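Local atomic coordinates of tetraacyldisaccharide 4'-kinase (Aquifex aeolicus, PDB entry 4EHX), a protein that probably transfers the gamma-phosphate of ATP to the 4'-position of a tetraacyldisaccharide 1-phosphate, forming lipid IVA in lipid A biosynthesis. Residues A[41-44]-A[48-51]; A[139-144]-A[149-154]. All blocks are in the same frame, centred on the assembly; numbering follows the deposited sequence.

Contact 1 closes before contact 2 opens along the chain, yet in the fold the two are neighbours, with centres about 10 Å apart. Contact 1 joins residues 41-44, on strand 38-43, to the P-loop that leads into helix 51-61. Contact 2 joins the loop after strand 134-138 to strand 150-156. Strand 38-43 pairs in parallel with both of these strands. The probable hydrogen bond from Leu154 N to Gly42 O (2.8 Å) and that from Gly140 N to Val41 O (2.9 Å) tie the contacts together. The pair illustrates how P-loop enzymes set the nucleotide-binding loop, here predicted to bind ATP, on parallel strands whose C-terminal loops gather around it.

Contact 1: A[41-44]-A[48-51]; sequences VGNL and GSGK
The backbones of Asn43 and Ser49 stand 7.1 Å apart at their CA atoms, where the P-loop that follows strand 38-43 turns back towards helix 51-61. In such loops glycines let the backbone curl around phosphate: residues 48-51 belong to the predicted ATP site, and Gly50, with positive phi (79°), is the N-cap of the helix. No direct hydrogen bond crosses here. The Asn43 amide instead lies against the hydroxyl of Ser49, ND2 and OG being 3.4 Å apart at an angle too poor for a bond. That amide is engaged elsewhere: ND2 donates to Ser45 O inside the P-loop, OD1 takes a weak hydrogen bond from Arg171, and a water donates to OD1 over 3.3 Å while making only a weak link to Ser49 OG. Asn43 CG sits between the backbone N and the carbonyl carbon (chi1 83°), which brings the amide over to the serine. An alanine in place of Asn43 removes the amide, which would probably leave Ser45 O without its donor and open a gap beside Ser49 OG. Val41 is buried against Phe54, Val55 and Leu58 of helix 51-61. Bends at chi2 and chi3 turn the Lys51 chain so that NZ departs from Val41, and the contact is made nearer the backbone, by CG against Val41 CG1 at 3.8 Å.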
loop_
_atom_site.group_PDB
_atom_site.type_symbol
_atom_site.label_atom_id
_atom_site.label_comp_id
_atom_site.label_asym_id
_atom_site.label_seq_id
_atom_site.Cartn_x
_atom_site.Cartn_y
_atom_site.Cartn_z
ATOM N N VAL A 41 -1.430 7.759 -4.993
ATOM C CA VAL A 41 -1.016 7.569 -3.615
ATOM C C VAL A 41 0.419 7.094 -3.650
ATOM O O VAL A 41 0.767 6.157 -4.383
ATOM C CB VAL A 41 -1.919 6.541 -2.866
ATOM C CG1 VAL A 41 -1.397 6.335 -1.421
ATOM C CG2 VAL A 41 -3.362 7.039 -2.868
ATOM N N GLY A 42 1.279 7.741 -2.875
ATOM C CA GLY A 42 2.668 7.357 -2.896
ATOM C C GLY A 42 3.429 7.781 -1.658
ATOM O O GLY A 42 2.887 8.403 -0.737
ATOM N N ASN A 43 4.701 7.435 -1.637
ATOM C CA ASN A 43 5.564 7.897 -0.561
ATOM C C ASN A 43 7.008 8.024 -1.039
ATOM O O ASN A 43 7.319 7.776 -2.218
ATOM C CB ASN A 43 5.431 7.018 0.675
ATOM C CG ASN A 43 6.273 5.784 0.590
ATOM O OD1 ASN A 43 6.352 5.154 -0.463
ATOM N ND2 ASN A 43 6.930 5.436 1.690
ATOM N N LEU A 44 7.882 8.443 -0.140
ATOM C CA LEU A 44 9.252 8.754 -0.522
ATOM C C LEU A 44 10.207 7.624 -0.186
ATOM O O LEU A 44 11.316 7.583 -0.696
ATOM C CB LEU A 44 9.724 10.038 0.177
ATOM C CG LEU A 44 9.110 11.350 -0.295
ATOM C CD1 LEU A 44 9.793 12.514 0.394
ATOM C CD2 LEU A 44 9.258 11.472 -1.797
ATOM N N GLY A 48 7.707 0.194 5.750
ATOM C CA GLY A 48 6.305 0.351 6.113
ATOM C C GLY A 48 5.823 1.760 5.825
ATOM O O GLY A 48 6.476 2.728 6.213
ATOM N N SER A 49 4.676 1.876 5.157
ATOM C CA SER A 49 4.237 3.144 4.576
ATOM C C SER A 49 2.837 3.587 4.980
ATOM O O SER A 49 2.549 4.785 5.043
ATOM C CB SER A 49 4.283 3.040 3.052
ATOM O OG SER A 49 3.850 4.248 2.456
ATOM N N GLY A 50 1.958 2.626 5.233
ATOM C CA GLY A 50 0.554 2.938 5.442
ATOM C C GLY A 50 -0.117 3.169 4.106
ATOM O O GLY A 50 -1.307 3.480 4.035
ATOM N N LYS A 51 0.641 3.003 3.026
ATOM C CA LYS A 51 0.087 3.245 1.699
ATOM C C LYS A 51 -1.080 2.306 1.392
ATOM O O LYS A 51 -2.086 2.728 0.831
ATOM C CB LYS A 51 1.169 3.096 0.626
ATOM C CG LYS A 51 0.644 3.233 -0.776
ATOM C CD LYS A 51 1.222 2.157 -1.684
ATOM C CE LYS A 51 0.679 0.784 -1.317
ATOM N NZ LYS A 51 1.310 -0.281 -2.125
HETATM O O HOH W 1 4.568 2.380 -0.377
#

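Contact 2: A[139-144]-A[149-154]; sequences DGFQHR and DLNILL
The Phe141 ring is covered on one face by Leu153, whose CD1 stands 3.7 Å from the ring centroid and only 7° off its normal, a well-centred CH-pi contact. Over the opposite face a water is displaced towards the rim, while NE2 of Gln142 lies in plane at the edge. The side-chain amide of Asn151 comes in obliquely, its plane just 15° from that of the ring, with ND2 3.4 Å from Phe141 CE1. Phe141 CG is anti to the backbone N (chi1 -166°), and this carries the ring across to strand 150-156. The aromatic rides on a type I beta turn from Gly140 to His143, closed by His143 N donating to Gly140 O at 3.1 Å. This turn follows strand 134-138 of the P-loop NTPase fold, at the C-terminal edge where such enzymes keep active-site loops. The same water that lies over the ring bridges the two segments: it donates to Phe141 O over 2.7 Å and accepts from Asn151 ND2 over 2.9 Å. Arg148 fixes the other end of that amide, its NH1 bonding both Asn151 OD1 and Gly140 O.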
loop_
_atom_site.group_PDB
_atom_site.type_symbol
_atom_site.label_atom_id
_atom_site.label_comp_id
_atom_site.label_asym_id
_atom_site.label_seq_id
_atom_site.Cartn_x
_atom_site.Cartn_y
_atom_site.Cartn_z
ATOM N N ASP A 139 1.138 3.541 -5.089
ATOM C CA ASP A 139 2.558 3.720 -5.244
ATOM C C ASP A 139 2.913 4.422 -6.563
ATOM O O ASP A 139 3.699 3.920 -7.369
ATOM C CB ASP A 139 3.284 2.379 -5.109
ATOM C CG ASP A 139 4.731 2.571 -4.739
ATOM O OD1 ASP A 139 5.001 3.598 -4.085
ATOM O OD2 ASP A 139 5.588 1.745 -5.114
ATOM N N GLY A 140 2.347 5.605 -6.765
ATOM C CA GLY A 140 2.504 6.281 -8.034
ATOM C C GLY A 140 3.271 7.587 -7.974
ATOM O O GLY A 140 3.383 8.262 -8.996
ATOM N N PHE A 141 3.812 7.954 -6.809
ATOM C CA PHE A 141 4.506 9.263 -6.692
ATOM C C PHE A 141 5.691 9.448 -7.663
ATOM O O PHE A 141 5.895 10.532 -8.226
ATOM C CB PHE A 141 4.980 9.524 -5.247
ATOM C CG PHE A 141 5.381 10.955 -4.980
ATOM C CD1 PHE A 141 4.418 11.957 -4.847
ATOM C CD2 PHE A 141 6.714 11.299 -4.828
ATOM C CE1 PHE A 141 4.796 13.289 -4.588
ATOM C CE2 PHE A 141 7.102 12.618 -4.553
ATOM C CZ PHE A 141 6.140 13.611 -4.439
ATOM N N GLN A 142 6.471 8.393 -7.855
ATOM C CA GLN A 142 7.623 8.437 -8.763
ATOM C C GLN A 142 7.266 8.238 -10.249
ATOM O O GLN A 142 8.107 8.458 -11.131
ATOM C CB GLN A 142 8.643 7.366 -8.353
ATOM C CG GLN A 142 9.414 7.683 -7.066
ATOM C CD GLN A 142 8.584 7.476 -5.807
ATOM O OE1 GLN A 142 7.814 6.515 -5.702
ATOM N NE2 GLN A 142 8.738 8.373 -4.848
ATOM N N HIS A 143 6.043 7.793 -10.534
ATOM C CA HIS A 143 5.673 7.473 -11.916
ATOM C C HIS A 143 5.226 8.721 -12.684
ATOM O O HIS A 143 4.062 8.839 -13.080
ATOM C CB HIS A 143 4.598 6.374 -11.965
ATOM C CG HIS A 143 4.501 5.701 -13.302
ATOM N ND1 HIS A 143 5.422 4.766 -13.730
ATOM C CD2 HIS A 143 3.605 5.834 -14.312
ATOM C CE1 HIS A 143 5.102 4.357 -14.948
ATOM N NE2 HIS A 143 4.004 4.991 -15.324
ATOM N N ARG A 144 6.161 9.646 -12.906
ATOM C CA ARG A 144 5.811 10.990 -13.357
ATOM C C ARG A 144 5.320 11.036 -14.794
ATOM O O ARG A 144 4.680 12.009 -15.204
ATOM C CB ARG A 144 6.989 11.946 -13.162
ATOM C CG ARG A 144 7.381 12.104 -11.695
ATOM C CD ARG A 144 8.422 13.204 -11.488
ATOM N NE ARG A 144 7.903 14.545 -11.780
ATOM C CZ ARG A 144 8.639 15.654 -11.717
ATOM N NH1 ARG A 144 9.925 15.586 -11.362
ATOM N NH2 ARG A 144 8.103 16.830 -12.017
ATOM N N ASP A 149 -4.241 14.049 -11.288
ATOM C CA ASP A 149 -5.021 15.232 -10.938
ATOM C C ASP A 149 -4.944 15.571 -9.448
ATOM O O ASP A 149 -5.191 16.712 -9.038
ATOM C CB ASP A 149 -6.466 15.006 -11.364
ATOM C CG ASP A 149 -6.573 14.720 -12.847
ATOM O OD1 ASP A 149 -6.436 15.681 -13.654
ATOM O OD2 ASP A 149 -6.763 13.538 -13.211
ATOM N N LEU A 150 -4.599 14.572 -8.645
ATOM C CA LEU A 150 -4.408 14.772 -7.220
ATOM C C LEU A 150 -3.256 13.890 -6.772
ATOM O O LEU A 150 -3.367 12.655 -6.771
ATOM C CB LEU A 150 -5.686 14.424 -6.443
ATOM C CG LEU A 150 -5.645 14.590 -4.911
ATOM C CD1 LEU A 150 -5.232 16.007 -4.510
ATOM C CD2 LEU A 150 -6.990 14.245 -4.284
ATOM N N ASN A 151 -2.155 14.535 -6.391
ATOM C CA ASN A 151 -0.912 13.846 -6.072
ATOM C C ASN A 151 -0.767 13.771 -4.565
ATOM O O ASN A 151 -0.389 14.753 -3.929
ATOM C CB ASN A 151 0.274 14.613 -6.682
ATOM C CG ASN A 151 1.474 13.729 -6.892
ATOM O OD1 ASN A 151 1.354 12.509 -6.908
ATOM N ND2 ASN A 151 2.643 14.335 -7.058
ATOM N N ILE A 152 -1.089 12.618 -3.993
ATOM C CA ILE A 152 -1.098 12.466 -2.543
ATOM C C ILE A 152 0.178 11.787 -2.077
ATOM O O ILE A 152 0.512 10.690 -2.528
ATOM C CB ILE A 152 -2.298 11.651 -2.068
ATOM C CG1 ILE A 152 -3.601 12.307 -2.547
ATOM C CG2 ILE A 152 -2.273 11.545 -0.525
ATOM C CD1 ILE A 152 -4.894 11.500 -2.167
ATOM N N LEU A 153 0.901 12.451 -1.183
ATOM C CA LEU A 153 2.156 11.915 -0.683
ATOM C C LEU A 153 2.030 11.597 0.787
ATOM O O LEU A 153 1.652 12.459 1.589
ATOM C CB LEU A 153 3.281 12.940 -0.859
ATOM C CG LEU A 153 4.645 12.488 -0.315
ATOM C CD1 LEU A 153 5.205 11.339 -1.141
ATOM C CD2 LEU A 153 5.655 13.677 -0.264
ATOM N N LEU A 154 2.368 10.367 1.145
ATOM C CA LEU A 154 2.380 9.960 2.552
ATOM C C LEU A 154 3.774 10.157 3.096
ATOM O O LEU A 154 4.758 9.794 2.437
ATOM C CB LEU A 154 1.992 8.485 2.696
ATOM C CG LEU A 154 0.488 8.183 2.758
ATOM C CD1 LEU A 154 -0.257 8.745 1.556
ATOM C CD2 LEU A 154 0.285 6.664 2.850
HETATM O O HOH W 2 4.910 13.082 -8.350
#